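Local coordinates for putative transcription antitermination protein nusG (Methanocaldococcus jannaschii, PDB 3LPE) that stimulates transcription elongation as Spt5, paired with Spt4, its NGN domain here mediating the interaction with RNA polymerase, at residues K23-A26 and G27-S31; V63-L66 and I67-M70; A82-E85 and I86-L89. One frame throughout, in Å; residues are numbered along the deposited sequence.

Contact 1 (K23-A26 and G27-S31); sequences KNIA and GLMAS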
ATOM      1  N   LYS A  23       8.338  -0.308   3.238  1.00 22.24           N
ATOM      2  CA  LYS A  23       7.213  -0.003   4.133  1.00 32.28           C
ATOM      3  C   LYS A  23       7.338   1.390   4.731  1.00 35.56           C
ATOM      4  O   LYS A  23       6.345   2.107   4.840  1.00 28.59           O
ATOM      5  CB  LYS A  23       7.115  -1.041   5.254  1.00 34.84           C
ATOM      6  CG  LYS A  23       6.506  -2.367   4.827  1.00 32.19           C
ATOM      7  CD  LYS A  23       6.665  -3.387   5.951  1.00 35.97           C
ATOM      8  CE  LYS A  23       6.115  -4.735   5.588  1.00 55.90           C
ATOM      9  NZ  LYS A  23       6.260  -5.668   6.739  1.00 63.86           N
ATOM     10  N   ASN A  24       8.555   1.774   5.117  1.00 29.26           N
ATOM     11  CA  ASN A  24       8.787   3.114   5.644  1.00 26.50           C
ATOM     12  C   ASN A  24       8.326   4.156   4.655  1.00 25.27           C
ATOM     13  O   ASN A  24       7.613   5.091   5.009  1.00 24.15           O
ATOM     14  CB  ASN A  24      10.279   3.358   5.984  1.00 25.94           C
ATOM     15  CG  ASN A  24      10.728   2.635   7.249  1.00 47.84           C
ATOM     16  OD1 ASN A  24       9.913   2.148   8.026  1.00 42.77           O
ATOM     17  ND2 ASN A  24      12.042   2.573   7.461  1.00 50.29           N
ATOM     18  N   ILE A  25       8.714   3.990   3.394  1.00 20.46           N
ATOM     19  CA  ILE A  25       8.356   4.971   2.384  1.00 24.64           C
ATOM     20  C   ILE A  25       6.835   4.965   2.068  1.00 22.22           C
ATOM     21  O   ILE A  25       6.238   6.008   1.859  1.00 21.13           O
ATOM     22  CB  ILE A  25       9.210   4.800   1.123  1.00 27.86           C
ATOM     23  CG1 ILE A  25      10.582   5.421   1.376  1.00 29.10           C
ATOM     24  CG2 ILE A  25       8.561   5.493  -0.064  1.00 19.62           C
ATOM     25  CD1 ILE A  25      11.668   4.758   0.602  1.00 33.98           C
ATOM     26  N   ALA A  26       6.234   3.788   2.055  1.00 21.09           N
ATOM     27  CA  ALA A  26       4.782   3.681   1.868  1.00 19.28           C
ATOM     28  C   ALA A  26       4.064   4.514   2.939  1.00 24.92           C
ATOM     29  O   ALA A  26       3.085   5.173   2.640  1.00 25.15           O
ATOM     30  CB  ALA A  26       4.351   2.244   1.968  1.00 19.05           C
ATOM     31  N   GLY A  27       4.554   4.451   4.174  1.00 24.51           N
ATOM     32  CA  GLY A  27       3.999   5.217   5.283  1.00 37.76           C
ATOM     33  C   GLY A  27       4.102   6.727   5.121  1.00 40.45           C
ATOM     34  O   GLY A  27       3.131   7.456   5.324  1.00 29.75           O
ATOM     35  N   LEU A  28       5.292   7.204   4.764  1.00 29.12           N
ATOM     36  CA  LEU A  28       5.507   8.610   4.448  1.00 29.11           C
ATOM     37  C   LEU A  28       4.645   9.058   3.280  1.00 27.98           C
ATOM     38  O   LEU A  28       4.120  10.173   3.262  1.00 31.22           O
ATOM     39  CB  LEU A  28       6.982   8.863   4.104  1.00 28.27           C
ATOM     40  CG  LEU A  28       7.953   8.554   5.240  1.00 40.39           C
ATOM     41  CD1 LEU A  28       9.399   8.729   4.751  1.00 42.30           C
ATOM     42  CD2 LEU A  28       7.663   9.444   6.456  1.00 34.04           C
ATOM     43  N   MET A  29       4.509   8.193   2.292  1.00 25.49           N
ATOM     44  CA  MET A  29       3.706   8.520   1.124  1.00 20.92           C
ATOM     45  C   MET A  29       2.246   8.730   1.523  1.00 27.52           C
ATOM     46  O   MET A  29       1.602   9.679   1.090  1.00 28.65           O
ATOM     47  CB  MET A  29       3.779   7.390   0.101  1.00 23.42           C
ATOM     48  CG  MET A  29       5.017   7.434  -0.782  1.00 25.11           C
ATOM     49  SD  MET A  29       5.116   5.909  -1.697  1.00 25.61           S
ATOM     50  CE  MET A  29       6.157   6.371  -3.081  1.00 27.96           C
ATOM     51  N   ALA A  30       1.720   7.823   2.324  1.00 25.91           N
ATOM     52  CA  ALA A  30       0.292   7.901   2.680  1.00 34.01           C
ATOM     53  C   ALA A  30       0.011   9.201   3.437  1.00 33.05           C
ATOM     54  O   ALA A  30      -0.968   9.890   3.180  1.00 35.81           O
ATOM     55  CB  ALA A  30      -0.123   6.700   3.511  1.00 23.34           C
ATOM     56  N   SER A  31       0.890   9.537   4.372  1.00 32.04           N
ATOM     57  CA  SER A  31       0.788  10.791   5.101  1.00 34.23           C
ATOM     58  C   SER A  31       0.826  11.988   4.161  1.00 43.07           C
ATOM     59  O   SER A  31      -0.005  12.886   4.268  1.00 36.72           O
ATOM     60  CB  SER A  31       1.907  10.893   6.141  1.00 35.07           C
ATOM     61  OG  SER A  31       1.756   9.861   7.092  1.00 34.19           O
TER
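Ile25 and Met29 carry the apolar part of this one-turn contact, meeting four residues apart along the helix. The two side chains cross at an angle, the methyl CG2 of Ile25 touching Met29 SD at 3.8 Å and Met29 CE at 4.0 Å. Torsions account for the meeting: Ile25 CG2 stands opposite its own backbone N, while Met29 sends CG away from its carbonyl carbon (chi1 -82°) and then runs on extended, laying the thioether against the isoleucine branch. The start of that chain is close-packed on the backbone, with Met29 CG 3.2 Å from Ile25 O. Leu28 in turn sets CG 3.5 Å from Asn24 O.

The polar part is all backbone. Four successive i+4 bonds tie Gly27 N, Leu28 N, Met29 N and Ala30 N to the carbonyls of Lys23, Asn24, Ile25 and Ala26. The shortest joins Met29 N to Ile25 O at 2.8 Å. The bond from Leu28 N to Asn24 O, at 3.1 Å, is the straightest, with an N-H...O angle of 168°. The amide of Asn24 turns back to Gln21 instead.

Outside the turn, Met29 reaches Val15 and Ile43 of the sheet, whereas Ala26 and Ala30 pack on Leu30 and Ile32 of the neighbouring RNA polymerase subunit E'' chain; Asn24 and Leu28 are exposed. Unbroken i+4 bonding is that of a regular alpha-helix, here helix 22-35, which lies with one side against the antiparallel sheet of the NGN domain and meets the E'' chain through its alanines.

Contact 2 (V63-L66 and I67-M70); sequences VEEL and IKGM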
ATOM      1  N   VAL A  63       2.040  11.211  -8.610  1.00 31.71           N
ATOM      2  CA  VAL A  63       3.150  10.440  -8.069  1.00 29.18           C
ATOM      3  C   VAL A  63       4.423  11.295  -8.000  1.00 29.05           C
ATOM      4  O   VAL A  63       5.193  11.190  -7.060  1.00 31.91           O
ATOM      5  CB  VAL A  63       3.401   9.146  -8.882  1.00 29.65           C
ATOM      6  CG1 VAL A  63       4.470   8.286  -8.209  1.00 26.78           C
ATOM      7  CG2 VAL A  63       2.106   8.350  -8.991  1.00 29.69           C
ATOM      8  N   GLU A  64       4.621  12.153  -8.991  1.00 40.73           N
ATOM      9  CA  GLU A  64       5.758  13.057  -8.983  1.00 36.05           C
ATOM     10  C   GLU A  64       5.693  13.984  -7.783  1.00 46.39           C
ATOM     11  O   GLU A  64       6.706  14.208  -7.112  1.00 33.28           O
ATOM     12  CB  GLU A  64       5.811  13.880 -10.280  1.00 41.04           C
ATOM     13  CG  GLU A  64       6.019  13.061 -11.544  1.00 39.95           C
ATOM     14  CD  GLU A  64       7.473  12.662 -11.759  1.00 67.31           C
ATOM     15  OE1 GLU A  64       8.285  12.843 -10.825  1.00 69.34           O
ATOM     16  OE2 GLU A  64       7.807  12.170 -12.863  1.00 65.55           O
ATOM     17  N   GLU A  65       4.504  14.531  -7.518  1.00 31.99           N
ATOM     18  CA  GLU A  65       4.335  15.423  -6.379  1.00 31.95           C
ATOM     19  C   GLU A  65       4.465  14.647  -5.072  1.00 30.84           C
ATOM     20  O   GLU A  65       5.010  15.144  -4.083  1.00 36.25           O
ATOM     21  CB  GLU A  65       2.983  16.141  -6.435  1.00 40.18           C
ATOM     22  CG  GLU A  65       2.832  17.242  -5.382  1.00 53.62           C
ATOM     23  CD  GLU A  65       3.826  18.381  -5.567  1.00 53.53           C
ATOM     24  OE1 GLU A  65       4.422  18.487  -6.654  1.00 54.60           O
ATOM     25  OE2 GLU A  65       4.012  19.179  -4.628  1.00 50.10           O
ATOM     26  N   LEU A  66       3.969  13.418  -5.081  1.00 32.30           N
ATOM     27  CA  LEU A  66       4.026  12.563  -3.899  1.00 32.20           C
ATOM     28  C   LEU A  66       5.485  12.358  -3.452  1.00 36.83           C
ATOM     29  O   LEU A  66       5.804  12.456  -2.266  1.00 27.92           O
ATOM     30  CB  LEU A  66       3.365  11.207  -4.212  1.00 30.96           C
ATOM     31  CG  LEU A  66       3.386  10.175  -3.084  1.00 32.59           C
ATOM     32  CD1 LEU A  66       2.458  10.652  -1.944  1.00 31.71           C
ATOM     33  CD2 LEU A  66       2.974   8.807  -3.592  1.00 26.11           C
ATOM     34  N   ILE A  67       6.379  12.093  -4.400  1.00 28.07           N
ATOM     35  CA  ILE A  67       7.738  11.698  -4.023  1.00 32.04           C
ATOM     36  C   ILE A  67       8.679  12.898  -4.016  1.00 31.39           C
ATOM     37  O   ILE A  67       9.849  12.777  -3.687  1.00 32.46           O
ATOM     38  CB  ILE A  67       8.328  10.596  -4.961  1.00 26.65           C
ATOM     39  CG1 ILE A  67       8.501  11.108  -6.393  1.00 30.58           C
ATOM     40  CG2 ILE A  67       7.500   9.328  -4.926  1.00 25.76           C
ATOM     41  CD1 ILE A  67       9.360  10.168  -7.293  1.00 32.40           C
ATOM     42  N   LYS A  68       8.158  14.055  -4.403  1.00 32.36           N
ATOM     43  CA  LYS A  68       8.978  15.254  -4.514  1.00 41.50           C
ATOM     44  C   LYS A  68       9.750  15.529  -3.220  1.00 53.15           C
ATOM     45  O   LYS A  68       9.150  15.811  -2.180  1.00 42.53           O
ATOM     46  CB  LYS A  68       8.108  16.450  -4.890  1.00 41.80           C
ATOM     47  CG  LYS A  68       8.871  17.724  -5.242  1.00 49.88           C
ATOM     48  CD  LYS A  68       7.907  18.776  -5.778  1.00 56.56           C
ATOM     49  CE  LYS A  68       8.560  20.139  -5.866  1.00 68.04           C
ATOM     50  NZ  LYS A  68       7.550  21.196  -6.127  1.00 70.70           N
ATOM     51  N   GLY A  69      11.080  15.424  -3.285  1.00 53.40           N
ATOM     52  CA  GLY A  69      11.926  15.720  -2.140  1.00 46.58           C
ATOM     53  C   GLY A  69      11.907  14.677  -1.033  1.00 53.01           C
ATOM     54  O   GLY A  69      12.492  14.877   0.031  1.00 50.10           O
ATOM     55  N   MET A  70      11.230  13.561  -1.270  1.00 34.62           N
ATOM     56  CA  MET A  70      11.214  12.466  -0.299  1.00 36.49           C
ATOM     57  C   MET A  70      12.560  11.723  -0.231  1.00 39.17           C
ATOM     58  O   MET A  70      13.058  11.248  -1.243  1.00 31.64           O
ATOM     59  CB  MET A  70      10.084  11.482  -0.639  1.00 34.79           C
ATOM     60  CG  MET A  70       9.874  10.402   0.405  1.00 32.24           C
ATOM     61  SD  MET A  70       8.381   9.431   0.093  1.00 31.88           S
ATOM     62  CE  MET A  70       7.137  10.616   0.589  1.00 38.29           C
TER
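Ile67 N donates to Val63 O at 3.0 Å, an i+4 bond of helix 60-67, bent to 146° at the hydrogen. The next link is weaker and shorter in span: Lys68 N reaches Glu65 O at 3.3 Å, an i+3 bond. Beyond it, Met70 N bonds to Ile67 O at 2.9 Å and closes a type II beta turn, with Gly69 at its third position taking a positive phi of 74°.

Glu65 and Lys68 cross at an angle. The glutamate bends at chi2, which lays its carboxylate against the aliphatic stem of the lysine, OE1 being 3.6 Å from Lys68 CD, while the amine NZ stays 4.2 Å from OE1.

Apolar carbons also pack on backbone carbonyls: Ile67, with CG1 between its backbone N and carbonyl carbon (chi1 65°), sets that atom 3.4 Å from Val63 O, and Met70, bent at chi3, brings CE to 3.6 Å from Leu66 O. Around them, Leu66 and Ile67 pack on Met29 of helix 22-35.

The link from helix to turn thus rests mainly on backbone bonds, one of them weak, with Arg32 donating to Glu65 O; the Glu65-Lys68 attraction is probably only a modest addition, since their charged atoms stand beyond salt-bridge distance.

Contact 3 (A82-E85 and I86-L89); sequences AIEE and IEPL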
ATOM      1  N   ALA A  82       0.203  -2.797 -15.206  1.00 36.58           N
ATOM      2  CA  ALA A  82      -1.146  -3.362 -15.374  1.00 37.75           C
ATOM      3  C   ALA A  82      -1.619  -4.086 -14.113  1.00 43.13           C
ATOM      4  O   ALA A  82      -0.830  -4.714 -13.406  1.00 31.85           O
ATOM      5  CB  ALA A  82      -1.206  -4.301 -16.578  1.00 40.08           C
ATOM      6  N   ILE A  83      -2.919  -4.011 -13.844  1.00 36.85           N
ATOM      7  CA  ILE A  83      -3.476  -4.606 -12.633  1.00 34.98           C
ATOM      8  C   ILE A  83      -3.168  -6.106 -12.539  1.00 41.74           C
ATOM      9  O   ILE A  83      -2.915  -6.629 -11.447  1.00 36.03           O
ATOM     10  CB  ILE A  83      -4.999  -4.337 -12.526  1.00 37.55           C
ATOM     11  CG1 ILE A  83      -5.523  -4.726 -11.143  1.00 51.84           C
ATOM     12  CG2 ILE A  83      -5.760  -5.045 -13.634  1.00 46.67           C
ATOM     13  CD1 ILE A  83      -5.037  -3.795 -10.020  1.00 37.53           C
ATOM     14  N   GLU A  84      -3.161  -6.791 -13.679  1.00 34.80           N
ATOM     15  CA  GLU A  84      -2.840  -8.221 -13.700  1.00 52.83           C
ATOM     16  C   GLU A  84      -1.433  -8.561 -13.203  1.00 40.47           C
ATOM     17  O   GLU A  84      -1.219  -9.653 -12.681  1.00 38.00           O
ATOM     18  CB  GLU A  84      -3.057  -8.840 -15.090  1.00 64.90           C
ATOM     19  CG  GLU A  84      -3.026  -7.843 -16.220  1.00 71.58           C
ATOM     20  CD  GLU A  84      -4.318  -7.063 -16.304  1.00 69.38           C
ATOM     21  OE1 GLU A  84      -5.387  -7.669 -16.067  1.00 70.05           O
ATOM     22  OE2 GLU A  84      -4.263  -5.849 -16.597  1.00 64.29           O
ATOM     23  N   GLU A  85      -0.486  -7.640 -13.359  1.00 38.57           N
ATOM     24  CA  GLU A  85       0.882  -7.875 -12.882  1.00 47.06           C
ATOM     25  C   GLU A  85       0.991  -7.687 -11.374  1.00 36.76           C
ATOM     26  O   GLU A  85       1.943  -8.128 -10.739  1.00 46.67           O
ATOM     27  CB  GLU A  85       1.903  -6.996 -13.645  1.00 41.75           C
ATOM     28  CG  GLU A  85       2.026  -7.404 -15.122  1.00 49.92           C
ATOM     29  CD  GLU A  85       3.007  -6.556 -15.938  1.00 54.41           C
ATOM     30  OE1 GLU A  85       3.631  -5.638 -15.374  1.00 56.64           O
ATOM     31  OE2 GLU A  85       3.135  -6.816 -17.156  1.00 72.04           O
ATOM     32  N   ILE A  86      -0.028  -7.064 -10.796  1.00 37.65           N
ATOM     33  CA  ILE A  86      -0.072  -6.789  -9.373  1.00 33.73           C
ATOM     34  C   ILE A  86      -0.817  -7.851  -8.556  1.00 34.56           C
ATOM     35  O   ILE A  86      -0.440  -8.153  -7.429  1.00 35.88           O
ATOM     36  CB  ILE A  86      -0.713  -5.405  -9.152  1.00 50.07           C
ATOM     37  CG1 ILE A  86       0.267  -4.318  -9.596  1.00 43.19           C
ATOM     38  CG2 ILE A  86      -1.146  -5.207  -7.705  1.00 51.24           C
ATOM     39  CD1 ILE A  86      -0.272  -2.929  -9.451  1.00 61.33           C
ATOM     40  N   GLU A  87      -1.877  -8.416  -9.131  1.00 33.91           N
ATOM     41  CA  GLU A  87      -2.718  -9.382  -8.438  1.00 34.28           C
ATOM     42  C   GLU A  87      -1.982 -10.518  -7.715  1.00 47.91           C
ATOM     43  O   GLU A  87      -2.337 -10.853  -6.577  1.00 43.90           O
ATOM     44  CB  GLU A  87      -3.796  -9.938  -9.383  1.00 46.35           C
ATOM     45  CG  GLU A  87      -4.734  -8.859  -9.906  1.00 49.30           C
ATOM     46  CD  GLU A  87      -5.849  -9.409 -10.775  1.00 55.98           C
ATOM     47  OE1 GLU A  87      -6.431 -10.451 -10.408  1.00 65.19           O
ATOM     48  OE2 GLU A  87      -6.148  -8.788 -11.817  1.00 57.79           O
ATOM     49  N   PRO A  88      -0.968 -11.122  -8.365  1.00 40.39           N
ATOM     50  CA  PRO A  88      -0.244 -12.195  -7.675  1.00 48.90           C
ATOM     51  C   PRO A  88       0.430 -11.707  -6.392  1.00 41.06           C
ATOM     52  O   PRO A  88       0.663 -12.504  -5.482  1.00 43.04           O
ATOM     53  CB  PRO A  88       0.817 -12.623  -8.707  1.00 47.38           C
ATOM     54  CG  PRO A  88       0.266 -12.197 -10.024  1.00 49.12           C
ATOM     55  CD  PRO A  88      -0.448 -10.907  -9.730  1.00 42.00           C
ATOM     56  N   LEU A  89       0.746 -10.418  -6.326  1.00 36.81           N
ATOM     57  CA  LEU A  89       1.339  -9.851  -5.118  1.00 43.84           C
ATOM     58  C   LEU A  89       0.357  -9.786  -3.942  1.00 49.45           C
ATOM     59  O   LEU A  89       0.770  -9.742  -2.782  1.00 31.77           O
ATOM     60  CB  LEU A  89       1.907  -8.458  -5.399  1.00 42.53           C
ATOM     61  CG  LEU A  89       2.992  -8.439  -6.480  1.00 37.89           C
ATOM     62  CD1 LEU A  89       3.502  -7.033  -6.718  1.00 45.04           C
ATOM     63  CD2 LEU A  89       4.112  -9.351  -6.077  1.00 44.23           C
TER
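Ile83 O is the centre of this turn, accepting two backbone N-H groups. Glu87 N lies 3.1 Å from Ile83 O, nearly in line with the carbonyl bond (C=O...N 166°), whereas Ile86 N, 3.0 Å from Ile83 O, sits well above the carbonyl plane at a C=O...N angle of 117°. One oxygen thus serves an i+4 and an i+3 partner. The stem of Glu87 crowds the same oxygen, with CG 3.3 Å from Ile83 O. That chain runs extended beyond CG and its carboxylate passes back beside Ile83, Glu87 OE2 lying 4.2 Å from Ile83 CG1. Glu87 OE2 also stands 4.5 Å from Glu84 OE1. Two like charges so near each other would be expected to repel mildly.

The geometry is that of a short, weakly bonded helix, 83-90, with a proline kink. Pro88 has no N-H to give, and its CD occupies the place where one would bond, 3.3 Å from Glu84 O. Leu89 N forgoes the carbonyl a full turn back and instead takes Ile86 O at 2.8 Å, an i+3 bond.

Farther out, Ile86 faces the domain, packing on Ile12 and Leu54 of the sheet strands, and Leu89 also reaches Leu54. Ile83 touches Glu40 and Ile86 touches Ile41, both of the RNA polymerase subunit E'' chain, whose Lys44 forms a long, weak ion pair with Glu87.

Overall arrangement
Contacts 1 and 2 are both partly buried and pack together on the domain: Met29 CE of contact 1 lies 3.7 Å from Ile67 CG2 of contact 2, and Ile25 CG2 is 3.9 Å from Met70 SD, joining helix 22-35 to helix 60-67 and the turn after it. Contact 3 is a surface turn on the opposite side of the chain's centre, with its centre about 21 Å from that of contact 1 and 23 Å from that of contact 2. Bonding regularity differs accordingly: an unbroken i+4 ladder within helix 22-35, a helix that passes into a type II turn, and a short proline-kinked helix. Contacts 1 and 3 both touch the RNA polymerase subunit E'' chain, but contact 2 does not.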